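Local coordinates for protein probable ribosomal RNA small subunit methyltransferase (Thermus thermophilus, PDB 3DMG) that probably methylates ribosomal RNA of the small subunit, with S-adenosyl-L-methionine as the methyl donor, at residues A[72-77]-A[262-267]; A[200-205]-A[242-247]; A[7-12]-A[286-291]. All blocks are in the same frame, centred on the assembly; numbering follows the deposited sequence.

Contact 1. Residues A[72-77]-A[262-267]. With SAH (S-adenosyl-L-homocysteine), chain H.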
loop_
_atom_site.group_PDB
_atom_site.type_symbol
_atom_site.label_atom_id
_atom_site.label_comp_id
_atom_site.label_asym_id
_atom_site.label_seq_id
_atom_site.Cartn_x
_atom_site.Cartn_y
_atom_site.Cartn_z
ATOM N N LEU A 72 3.148 13.968 1.618
ATOM C CA LEU A 72 3.248 13.097 0.424
ATOM C C LEU A 72 2.830 11.703 0.843
ATOM O O LEU A 72 3.422 11.127 1.764
ATOM C CB LEU A 72 4.684 13.063 -0.126
ATOM C CG LEU A 72 5.305 14.436 -0.455
ATOM C CD1 LEU A 72 6.662 14.195 -1.115
ATOM C CD2 LEU A 72 4.400 15.278 -1.347
ATOM N N GLU A 73 1.831 11.148 0.163
ATOM C CA GLU A 73 1.277 9.881 0.605
ATOM C C GLU A 73 1.002 8.968 -0.579
ATOM O O GLU A 73 0.521 9.409 -1.621
ATOM C CB GLU A 73 -0.008 10.170 1.382
ATOM C CG GLU A 73 -0.795 8.934 1.885
ATOM C CD GLU A 73 0.049 7.985 2.726
ATOM O OE1 GLU A 73 0.485 8.401 3.819
ATOM O OE2 GLU A 73 0.299 6.816 2.324
ATOM N N THR A 74 1.352 7.696 -0.400
ATOM C CA THR A 74 1.165 6.677 -1.425
ATOM C C THR A 74 -0.177 5.952 -1.361
ATOM O O THR A 74 -0.613 5.400 -2.378
ATOM C CB THR A 74 2.290 5.621 -1.372
ATOM O OG1 THR A 74 2.371 5.090 -0.028
ATOM C CG2 THR A 74 3.636 6.271 -1.702
ATOM N N SER A 75 -0.812 5.915 -0.178
ATOM C CA SER A 75 -2.046 5.162 -0.023
ATOM C C SER A 75 -3.256 5.973 -0.430
ATOM O O SER A 75 -3.499 7.067 0.090
ATOM C CB SER A 75 -2.203 4.733 1.436
ATOM O OG SER A 75 -3.558 4.334 1.717
ATOM N N ARG A 76 -4.049 5.427 -1.348
ATOM C CA ARG A 76 -5.285 6.096 -1.747
ATOM C C ARG A 76 -6.259 6.269 -0.578
ATOM O O ARG A 76 -6.810 7.366 -0.387
ATOM C CB ARG A 76 -5.947 5.365 -2.932
ATOM C CG ARG A 76 -6.792 6.296 -3.765
ATOM C CD ARG A 76 -5.939 7.072 -4.786
ATOM N NE ARG A 76 -6.757 8.085 -5.455
ATOM C CZ ARG A 76 -6.396 8.672 -6.590
ATOM N NH1 ARG A 76 -5.249 8.367 -7.179
ATOM N NH2 ARG A 76 -7.193 9.582 -7.142
ATOM N N ALA A 77 -6.417 5.212 0.233
ATOM C CA ALA A 77 -7.295 5.258 1.414
ATOM C C ALA A 77 -6.870 6.403 2.328
ATOM O O ALA A 77 -7.718 7.148 2.819
ATOM C CB ALA A 77 -7.264 3.929 2.177
ATOM N N GLU A 262 -5.341 -0.986 -6.979
ATOM C CA GLU A 262 -4.223 -1.059 -6.032
ATOM C C GLU A 262 -4.131 0.232 -5.222
ATOM O O GLU A 262 -4.118 1.318 -5.793
ATOM C CB GLU A 262 -2.948 -1.301 -6.839
ATOM C CG GLU A 262 -1.636 -1.172 -6.066
ATOM C CD GLU A 262 -1.570 -2.128 -4.902
ATOM O OE1 GLU A 262 -1.661 -3.372 -5.124
ATOM O OE2 GLU A 262 -1.400 -1.639 -3.761
ATOM N N ASP A 263 -4.081 0.110 -3.898
ATOM C CA ASP A 263 -4.087 1.271 -3.022
ATOM C C ASP A 263 -2.742 1.968 -2.946
ATOM O O ASP A 263 -2.713 3.146 -2.605
ATOM C CB ASP A 263 -4.531 0.830 -1.621
ATOM C CG ASP A 263 -4.753 1.996 -0.674
ATOM O OD1 ASP A 263 -5.645 2.810 -0.947
ATOM O OD2 ASP A 263 -4.026 2.077 0.360
ATOM N N ASP A 264 -1.652 1.253 -3.252
ATOM C CA ASP A 264 -0.303 1.812 -3.077
ATOM C C ASP A 264 0.226 2.374 -4.386
ATOM O O ASP A 264 0.404 1.621 -5.355
ATOM C CB ASP A 264 0.643 0.719 -2.541
ATOM C CG ASP A 264 2.102 1.112 -2.619
ATOM O OD1 ASP A 264 2.425 2.248 -2.250
ATOM O OD2 ASP A 264 2.934 0.269 -3.031
ATOM N N LEU A 265 0.497 3.684 -4.395
ATOM C CA LEU A 265 1.032 4.345 -5.582
ATOM C C LEU A 265 2.281 3.673 -6.147
ATOM O O LEU A 265 2.423 3.569 -7.368
ATOM C CB LEU A 265 1.334 5.815 -5.267
ATOM C CG LEU A 265 1.928 6.640 -6.418
ATOM C CD1 LEU A 265 0.923 6.650 -7.588
ATOM C CD2 LEU A 265 2.230 8.057 -5.939
ATOM N N ALA A 266 3.207 3.266 -5.271
ATOM C CA ALA A 266 4.463 2.672 -5.776
ATOM C C ALA A 266 4.146 1.401 -6.566
ATOM O O ALA A 266 4.760 1.138 -7.602
ATOM C CB ALA A 266 5.427 2.376 -4.602
ATOM N N SER A 267 3.168 0.631 -6.081
ATOM C CA SER A 267 2.717 -0.581 -6.765
ATOM C C SER A 267 1.989 -0.280 -8.078
ATOM O O SER A 267 2.205 -0.978 -9.076
ATOM C CB SER A 267 1.860 -1.461 -5.846
ATOM O OG SER A 267 2.653 -1.895 -4.748
HETATM N N SAH H . -1.752 -9.276 -6.820
HETATM C CA SAH H . -0.305 -9.109 -6.453
HETATM C CB SAH H . -0.128 -8.502 -5.056
HETATM C CG SAH H . -0.855 -9.238 -3.937
HETATM S SD SAH H . -0.423 -8.647 -2.278
HETATM C C SAH H . 0.398 -10.458 -6.487
HETATM O O SAH H . -0.336 -11.453 -6.513
HETATM O OXT SAH H . 1.627 -10.497 -6.457
HETATM C "C5'" SAH H . -1.914 -7.687 -1.849
HETATM C "C4'" SAH H . -1.966 -6.326 -2.550
HETATM O "O4'" SAH H . -3.142 -5.708 -2.032
HETATM C "C3'" SAH H . -0.752 -5.401 -2.319
HETATM O "O3'" SAH H . -0.195 -4.994 -3.557
HETATM C "C2'" SAH H . -1.404 -4.262 -1.527
HETATM O "O2'" SAH H . -0.755 -3.019 -1.671
HETATM C "C1'" SAH H . -2.837 -4.337 -2.026
HETATM N N9 SAH H . -3.753 -3.584 -1.184
HETATM C C8 SAH H . -3.682 -3.404 0.178
HETATM N N7 SAH H . -4.740 -2.637 0.545
HETATM C C5 SAH H . -5.480 -2.353 -0.566
HETATM C C6 SAH H . -6.629 -1.583 -0.767
HETATM N N6 SAH H . -7.242 -0.933 0.246
HETATM N N1 SAH H . -7.106 -1.518 -2.067
HETATM C C2 SAH H . -6.477 -2.129 -3.130
HETATM N N3 SAH H . -5.308 -2.845 -2.943
HETATM C C4 SAH H . -4.847 -2.950 -1.665
#
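Ser75 and Asp264 face each other as a single antiparallel bridge, a non-hydrogen-bonded pair with backbone bonds on both sides of it. Leu265 N donates to Thr74 O (2.9 Å), tilted 30° from the carbonyl plane, whereas Arg76 N meets Asp263 O at 2.9 Å in the plane of the Asp263 carbonyl. The acceptors Thr74 O and Asp263 O come within 3.1 Å of each other, and His286 NE2 is hydrogen-bonded to both, which probably eases the approach of the two oxygens.

Side-chain bonds centre on Asp263, whose CG lies anti to the backbone N (chi1 -172°), which carries the carboxylate over the start of helix 76-84. OD1 takes the N-H of Ala77 on its syn lone pair (2.8 Å), and OD2 accepts from Ser75 OG at 2.7 Å, also on the syn side. Two donors thus fix the rotation of the carboxylate, and its negative charge probably gains from the helix dipole. Ser75 itself is the N-cap of that helix, bonding Ala78 N, a place for which its short hydroxyl is well suited. Asp264 caps helix 265-277 in turn; its OD2 accepts from both the N and the OG of Ser267.

Apolar contact is slight: Leu265 CB approaches Thr74 CB at 4.0 Å.

On the ligand side, Glu262 grips the ribose of the S-adenosyl-L-homocysteine with both oxygens, OE1 taking O3' and OE2 taking O2' (2.6 Å), while CB of Asp263 packs against C6 of the adenine. Glu262 OE2 also receives Asp264 N on the anti lone pair, just as Glu73 OE2 receives Ser75 N. An acidic residue closing the second strand and binding both ribose hydroxyls is the signature of the Rossmann-like class I methyltransferase site, and Glu73 closes the matching strand of the other sheet.

Contact 2. Residues A[200-205]-A[242-247]. With SAH (S-adenosyl-L-homocysteine), chain H.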
loop_
_atom_site.group_PDB
_atom_site.type_symbol
_atom_site.label_atom_id
_atom_site.label_comp_id
_atom_site.label_asym_id
_atom_site.label_seq_id
_atom_site.Cartn_x
_atom_site.Cartn_y
_atom_site.Cartn_z
ATOM N N PHE A 200 9.018 -8.496 -14.884
ATOM C CA PHE A 200 8.322 -7.606 -13.961
ATOM C C PHE A 200 9.225 -6.474 -13.556
ATOM O O PHE A 200 10.442 -6.632 -13.479
ATOM C CB PHE A 200 7.818 -8.387 -12.753
ATOM C CG PHE A 200 6.756 -9.390 -13.100
ATOM C CD1 PHE A 200 5.435 -8.987 -13.309
ATOM C CD2 PHE A 200 7.082 -10.735 -13.250
ATOM C CE1 PHE A 200 4.454 -9.910 -13.644
ATOM C CE2 PHE A 200 6.114 -11.667 -13.591
ATOM C CZ PHE A 200 4.791 -11.253 -13.783
ATOM N N HIS A 201 8.611 -5.323 -13.302
ATOM C CA HIS A 201 9.347 -4.135 -12.885
ATOM C C HIS A 201 8.692 -3.548 -11.661
ATOM O O HIS A 201 7.477 -3.461 -11.588
ATOM C CB HIS A 201 9.322 -3.090 -13.984
ATOM C CG HIS A 201 10.161 -3.447 -15.168
ATOM N ND1 HIS A 201 9.794 -4.412 -16.086
ATOM C CD2 HIS A 201 11.359 -2.973 -15.580
ATOM C CE1 HIS A 201 10.729 -4.506 -17.014
ATOM N NE2 HIS A 201 11.693 -3.652 -16.725
ATOM N N HIS A 202 9.501 -3.128 -10.700
ATOM C CA HIS A 202 8.917 -2.567 -9.480
ATOM C C HIS A 202 9.832 -1.635 -8.710
ATOM O O HIS A 202 11.066 -1.734 -8.764
ATOM C CB HIS A 202 8.385 -3.673 -8.557
ATOM C CG HIS A 202 9.444 -4.592 -8.051
ATOM N ND1 HIS A 202 10.325 -4.223 -7.058
ATOM C CD2 HIS A 202 9.780 -5.853 -8.406
ATOM C CE1 HIS A 202 11.161 -5.217 -6.824
ATOM N NE2 HIS A 202 10.852 -6.219 -7.626
ATOM N N LEU A 203 9.187 -0.716 -8.004
ATOM C CA LEU A 203 9.827 0.182 -7.057
ATOM C C LEU A 203 9.923 -0.496 -5.684
ATOM O O LEU A 203 9.384 -1.600 -5.482
ATOM C CB LEU A 203 8.997 1.476 -6.962
ATOM C CG LEU A 203 9.073 2.375 -8.196
ATOM C CD1 LEU A 203 7.912 3.379 -8.121
ATOM C CD2 LEU A 203 10.379 3.112 -8.239
ATOM N N PRO A 204 10.622 0.143 -4.725
ATOM C CA PRO A 204 10.752 -0.500 -3.416
ATOM C C PRO A 204 9.419 -0.595 -2.670
ATOM O O PRO A 204 8.523 0.215 -2.897
ATOM C CB PRO A 204 11.687 0.444 -2.658
ATOM C CG PRO A 204 12.393 1.252 -3.724
ATOM C CD PRO A 204 11.347 1.427 -4.778
ATOM N N GLY A 205 9.311 -1.593 -1.801
ATOM C CA GLY A 205 8.174 -1.670 -0.875
ATOM C C GLY A 205 7.011 -2.527 -1.330
ATOM O O GLY A 205 6.082 -2.777 -0.560
ATOM N N ALA A 242 -3.667 -5.372 -7.142
ATOM C CA ALA A 242 -2.907 -5.878 -8.313
ATOM C C ALA A 242 -1.394 -5.911 -8.108
ATOM O O ALA A 242 -0.697 -6.666 -8.795
ATOM C CB ALA A 242 -3.278 -5.092 -9.605
ATOM N N GLY A 243 -0.869 -5.124 -7.166
ATOM C CA GLY A 243 0.579 -5.085 -6.985
ATOM C C GLY A 243 1.306 -4.712 -8.267
ATOM O O GLY A 243 0.782 -3.930 -9.068
ATOM N N TYR A 244 2.509 -5.253 -8.455
ATOM C CA TYR A 244 3.258 -4.984 -9.709
ATOM C C TYR A 244 2.750 -5.816 -10.895
ATOM O O TYR A 244 3.285 -5.706 -12.003
ATOM C CB TYR A 244 4.784 -5.135 -9.532
ATOM C CG TYR A 244 5.211 -6.501 -9.093
ATOM C CD1 TYR A 244 5.163 -7.596 -9.962
ATOM C CD2 TYR A 244 5.685 -6.701 -7.793
ATOM C CE1 TYR A 244 5.577 -8.860 -9.537
ATOM C CE2 TYR A 244 6.099 -7.940 -7.359
ATOM C CZ TYR A 244 6.023 -9.019 -8.225
ATOM O OH TYR A 244 6.414 -10.275 -7.794
ATOM N N GLY A 245 1.718 -6.629 -10.662
ATOM C CA GLY A 245 1.034 -7.335 -11.761
ATOM C C GLY A 245 1.280 -8.822 -11.955
ATOM O O GLY A 245 1.108 -9.329 -13.078
ATOM N N ALA A 246 1.611 -9.537 -10.879
ATOM C CA ALA A 246 1.856 -10.988 -11.007
ATOM C C ALA A 246 0.630 -11.704 -11.588
ATOM O O ALA A 246 0.777 -12.656 -12.352
ATOM C CB ALA A 246 2.258 -11.587 -9.668
ATOM N N LEU A 247 -0.573 -11.262 -11.226
ATOM C CA LEU A 247 -1.782 -11.845 -11.834
ATOM C C LEU A 247 -2.199 -11.061 -13.087
ATOM O O LEU A 247 -2.694 -11.638 -14.067
ATOM C CB LEU A 247 -2.937 -11.851 -10.826
ATOM C CG LEU A 247 -2.695 -12.527 -9.478
ATOM C CD1 LEU A 247 -3.952 -12.474 -8.626
ATOM C CD2 LEU A 247 -2.265 -13.970 -9.665
HETATM N N SAH H . -1.752 -9.276 -6.820
HETATM C CA SAH H . -0.305 -9.109 -6.453
HETATM C CB SAH H . -0.128 -8.502 -5.056
HETATM C CG SAH H . -0.855 -9.238 -3.937
HETATM S SD SAH H . -0.423 -8.647 -2.278
HETATM C C SAH H . 0.398 -10.458 -6.487
HETATM O O SAH H . -0.336 -11.453 -6.513
HETATM O OXT SAH H . 1.627 -10.497 -6.457
HETATM C "C5'" SAH H . -1.914 -7.687 -1.849
HETATM C "C4'" SAH H . -1.966 -6.326 -2.550
HETATM O "O4'" SAH H . -3.142 -5.708 -2.032
HETATM C "C3'" SAH H . -0.752 -5.401 -2.319
HETATM O "O3'" SAH H . -0.195 -4.994 -3.557
HETATM C "C2'" SAH H . -1.404 -4.262 -1.527
HETATM O "O2'" SAH H . -0.755 -3.019 -1.671
HETATM C "C1'" SAH H . -2.837 -4.337 -2.026
HETATM N N9 SAH H . -3.753 -3.584 -1.184
HETATM C C8 SAH H . -3.682 -3.404 0.178
HETATM N N7 SAH H . -4.740 -2.637 0.545
HETATM C C5 SAH H . -5.480 -2.353 -0.566
HETATM C C6 SAH H . -6.629 -1.583 -0.767
HETATM N N6 SAH H . -7.242 -0.933 0.246
HETATM N N1 SAH H . -7.106 -1.518 -2.067
HETATM C C2 SAH H . -6.477 -2.129 -3.130
HETATM N N3 SAH H . -5.308 -2.845 -2.943
HETATM C C4 SAH H . -4.847 -2.950 -1.665
HETATM O O HOH W 1 5.718 -4.948 -13.254
#
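Phe200 turns a face of its ring to the edge of Tyr244 in an offset edge-to-face pair, with centroids 5.4 Å apart and planes at 60°. The closest atoms are Phe200 CD1 and Tyr244 CD1, at 3.6 Å. Farther along the same phenyl ring, CE1 brings the ring edge to Gly245 O (3.4 Å), so the slightly positive aromatic rim meets a carbonyl oxygen. Tyr244 reaches Phe200 because its CG stands between the backbone N and the carbonyl carbon (chi1 60°), and its hydroxyl goes on to bond Ser208 O. His202 has CD2 over one face of the tyrosine, but the two rings, tilted by 30°, are slid so far apart that they barely overlap. Its NE2 is bonded to Gly210 N, while ND1 donates to Leu203 O.

The loop that carries Tyr244 is the glycine-rich turn after the first strand of the methyltransferase sheet, the classic cofactor-binding loop of this superfamily. Residues 242-245 form a type II' turn in which Gly243 has positive phi; a CB there would clash with CB of the S-adenosyl-L-homocysteine, so glycine lets the ligand lie close. Gly245, also at positive phi, would jam any CB against the preceding carbonyl. Ala246 CB, a small methyl, lies 3.4 Å from OXT of the ligand. A water joins the two backbones, accepting from His201 N and donating to Tyr244 O.

Contact 3. Residues A[7-12]-A[286-291]. With SAH (S-adenosyl-L-homocysteine), chain H.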
loop_
_atom_site.group_PDB
_atom_site.type_symbol
_atom_site.label_atom_id
_atom_site.label_comp_id
_atom_site.label_asym_id
_atom_site.label_seq_id
_atom_site.Cartn_x
_atom_site.Cartn_y
_atom_site.Cartn_z
ATOM N N ALA A 7 -19.754 0.739 4.812
ATOM C CA ALA A 7 -18.959 0.930 6.034
ATOM C C ALA A 7 -17.467 0.896 5.749
ATOM O O ALA A 7 -16.725 1.690 6.331
ATOM C CB ALA A 7 -19.307 -0.063 7.106
ATOM N N TYR A 8 -17.028 -0.010 4.868
ATOM C CA TYR A 8 -15.609 -0.064 4.519
ATOM C C TYR A 8 -15.127 1.287 3.931
ATOM O O TYR A 8 -14.037 1.784 4.272
ATOM C CB TYR A 8 -15.260 -1.223 3.545
ATOM C CG TYR A 8 -13.805 -1.086 3.180
ATOM C CD1 TYR A 8 -12.808 -1.516 4.051
ATOM C CD2 TYR A 8 -13.412 -0.373 2.032
ATOM C CE1 TYR A 8 -11.465 -1.301 3.783
ATOM C CE2 TYR A 8 -12.075 -0.137 1.754
ATOM C CZ TYR A 8 -11.096 -0.597 2.620
ATOM O OH TYR A 8 -9.771 -0.343 2.370
ATOM N N HIS A 9 -15.948 1.866 3.060
ATOM C CA HIS A 9 -15.601 3.093 2.357
ATOM C C HIS A 9 -15.906 4.378 3.112
ATOM O O HIS A 9 -15.560 5.463 2.647
ATOM C CB HIS A 9 -16.276 3.135 0.996
ATOM C CG HIS A 9 -15.676 2.195 0.001
ATOM N ND1 HIS A 9 -14.391 2.336 -0.472
ATOM C CD2 HIS A 9 -16.197 1.114 -0.633
ATOM C CE1 HIS A 9 -14.142 1.384 -1.354
ATOM N NE2 HIS A 9 -15.218 0.627 -1.468
ATOM N N ARG A 10 -16.597 4.247 4.244
ATOM C CA ARG A 10 -17.018 5.426 5.006
ATOM C C ARG A 10 -15.860 6.111 5.711
ATOM O O ARG A 10 -15.024 5.462 6.332
ATOM C CB ARG A 10 -18.066 5.022 6.040
ATOM C CG ARG A 10 -18.704 6.217 6.756
ATOM C CD ARG A 10 -19.795 5.803 7.744
ATOM N NE ARG A 10 -19.331 4.798 8.702
ATOM C CZ ARG A 10 -20.025 3.712 9.056
ATOM N NH1 ARG A 10 -21.216 3.460 8.522
ATOM N NH2 ARG A 10 -19.522 2.861 9.940
ATOM N N LEU A 11 -15.847 7.444 5.624
ATOM C CA LEU A 11 -14.884 8.269 6.353
ATOM C C LEU A 11 -15.565 8.780 7.602
ATOM O O LEU A 11 -16.665 9.345 7.522
ATOM C CB LEU A 11 -14.437 9.459 5.502
ATOM C CG LEU A 11 -13.989 9.200 4.063
ATOM C CD1 LEU A 11 -13.460 10.469 3.424
ATOM C CD2 LEU A 11 -12.935 8.138 4.034
ATOM N N THR A 12 -14.947 8.544 8.754
ATOM C CA THR A 12 -15.558 8.932 10.036
ATOM C C THR A 12 -14.660 9.936 10.740
ATOM O O THR A 12 -13.479 9.678 10.919
ATOM C CB THR A 12 -15.711 7.709 10.927
ATOM O OG1 THR A 12 -16.595 6.784 10.293
ATOM C CG2 THR A 12 -16.310 8.115 12.272
ATOM N N HIS A 286 -5.117 3.419 -9.346
ATOM C CA HIS A 286 -4.771 3.724 -7.970
ATOM C C HIS A 286 -6.091 3.921 -7.240
ATOM O O HIS A 286 -6.803 4.916 -7.446
ATOM C CB HIS A 286 -3.925 5.000 -7.930
ATOM C CG HIS A 286 -3.313 5.265 -6.589
ATOM N ND1 HIS A 286 -2.870 6.507 -6.192
ATOM C CD2 HIS A 286 -3.065 4.426 -5.553
ATOM C CE1 HIS A 286 -2.378 6.431 -4.963
ATOM N NE2 HIS A 286 -2.469 5.169 -4.562
ATOM N N SER A 287 -6.421 2.967 -6.380
ATOM C CA SER A 287 -7.774 2.846 -5.876
ATOM C C SER A 287 -7.793 2.150 -4.530
ATOM O O SER A 287 -7.053 1.198 -4.324
ATOM C CB SER A 287 -8.568 2.006 -6.883
ATOM O OG SER A 287 -9.944 1.903 -6.513
ATOM N N ASP A 288 -8.648 2.646 -3.633
ATOM C CA ASP A 288 -8.919 1.943 -2.375
ATOM C C ASP A 288 -10.016 0.934 -2.666
ATOM O O ASP A 288 -11.198 1.303 -2.820
ATOM C CB ASP A 288 -9.397 2.935 -1.313
ATOM C CG ASP A 288 -9.697 2.280 0.020
ATOM O OD1 ASP A 288 -9.333 1.104 0.219
ATOM O OD2 ASP A 288 -10.281 2.966 0.872
ATOM N N VAL A 289 -9.616 -0.325 -2.776
ATOM C CA VAL A 289 -10.517 -1.387 -3.276
ATOM C C VAL A 289 -11.169 -0.907 -4.594
ATOM O O VAL A 289 -10.440 -0.575 -5.546
ATOM C CB VAL A 289 -11.506 -1.920 -2.188
ATOM C CG1 VAL A 289 -12.101 -3.259 -2.617
ATOM C CG2 VAL A 289 -10.786 -2.076 -0.839
ATOM N N ASP A 290 -12.498 -0.876 -4.671
ATOM C CA ASP A 290 -13.172 -0.474 -5.903
ATOM C C ASP A 290 -13.568 0.997 -5.969
ATOM O O ASP A 290 -14.379 1.378 -6.794
ATOM C CB ASP A 290 -14.406 -1.353 -6.137
ATOM C CG ASP A 290 -15.449 -1.231 -5.034
ATOM O OD1 ASP A 290 -15.121 -0.843 -3.889
ATOM O OD2 ASP A 290 -16.628 -1.549 -5.321
ATOM N N GLU A 291 -12.950 1.826 -5.131
ATOM C CA GLU A 291 -13.281 3.246 -5.062
ATOM C C GLU A 291 -13.193 3.963 -6.410
ATOM O O GLU A 291 -13.992 4.865 -6.685
ATOM C CB GLU A 291 -12.382 3.901 -4.000
ATOM C CG GLU A 291 -12.379 5.402 -3.958
ATOM C CD GLU A 291 -11.102 5.974 -4.442
ATOM O OE1 GLU A 291 -10.060 5.278 -4.404
ATOM O OE2 GLU A 291 -11.136 7.143 -4.854
HETATM N N SAH H . -1.752 -9.276 -6.820
HETATM C CA SAH H . -0.305 -9.109 -6.453
HETATM C CB SAH H . -0.128 -8.502 -5.056
HETATM C CG SAH H . -0.855 -9.238 -3.937
HETATM S SD SAH H . -0.423 -8.647 -2.278
HETATM C C SAH H . 0.398 -10.458 -6.487
HETATM O O SAH H . -0.336 -11.453 -6.513
HETATM O OXT SAH H . 1.627 -10.497 -6.457
HETATM C "C5'" SAH H . -1.914 -7.687 -1.849
HETATM C "C4'" SAH H . -1.966 -6.326 -2.550
HETATM O "O4'" SAH H . -3.142 -5.708 -2.032
HETATM C "C3'" SAH H . -0.752 -5.401 -2.319
HETATM O "O3'" SAH H . -0.195 -4.994 -3.557
HETATM C "C2'" SAH H . -1.404 -4.262 -1.527
HETATM O "O2'" SAH H . -0.755 -3.019 -1.671
HETATM C "C1'" SAH H . -2.837 -4.337 -2.026
HETATM N N9 SAH H . -3.753 -3.584 -1.184
HETATM C C8 SAH H . -3.682 -3.404 0.178
HETATM N N7 SAH H . -4.740 -2.637 0.545
HETATM C C5 SAH H . -5.480 -2.353 -0.566
HETATM C C6 SAH H . -6.629 -1.583 -0.767
HETATM N N6 SAH H . -7.242 -0.933 0.246
HETATM N N1 SAH H . -7.106 -1.518 -2.067
HETATM C C2 SAH H . -6.477 -2.129 -3.130
HETATM N N3 SAH H . -5.308 -2.845 -2.943
HETATM C C4 SAH H . -4.847 -2.950 -1.665
HETATM O O HOH W 2 -12.390 4.416 -0.306
#
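Tyr8 reaches Asp288 from helix 5-9. From CB, which points toward the 286-291 loop, the chain runs with CG anti to the backbone N (chi1 175°); CD2 then lies over the centre of the His9 ring, 3.8 Å above its plane. Next, CE2 touches the Val289 methyl CG2 (3.5 Å), and CZ stays beside the same methyl. At the tip, OH donates to Asp288 OD1 at 2.6 Å, on the syn lone pair and in the plane of the phenol. OD1 also accepts from N6 of the S-adenosyl-L-homocysteine (2.9 Å), so the tyrosine positions a first-shell residue. A phenylalanine here would probably leave OD1 without the hydroxyl donor and the carboxylate freer to turn.

His9 adds a second link: NE2 donates to Asp290 OD1 (2.8 Å), and a water connects ND1 to Asp288 OD2. Asp288 OD2 forms a salt bridge with Lys24 and Asp290 OD2 one with Arg329, which probably offsets their charge.

Val289 N donates to ligand N1 (2.9 Å). An acceptor facing N6 beside a donor facing N1 matches adenine, and is likely to disfavour a base with a carbonyl in place of the amine.

In the fold
Along the chain the contacts are nested: contact 3 encloses contact 1, which encloses contact 2. Their second segments follow three neighbouring parallel strands of the C-terminal sheet, 236-240, 257-262 and 283-286, and all three touch the same S-adenosyl-L-homocysteine. Contact 1 lies centrally, its centre about 13 Å from each of the others; contacts 2 and 3 are about 22 Å apart between centres and do not touch. Glu262 meets Gly243 of contact 2, and His286 of contact 3 reaches contact 1. The first segments differ in origin: contact 1 brings in the N-terminal sheet, contact 3 helix 5-9, and contact 2 the hairpin 187-202. One cofactor site is thus built against three separate parts of the chain.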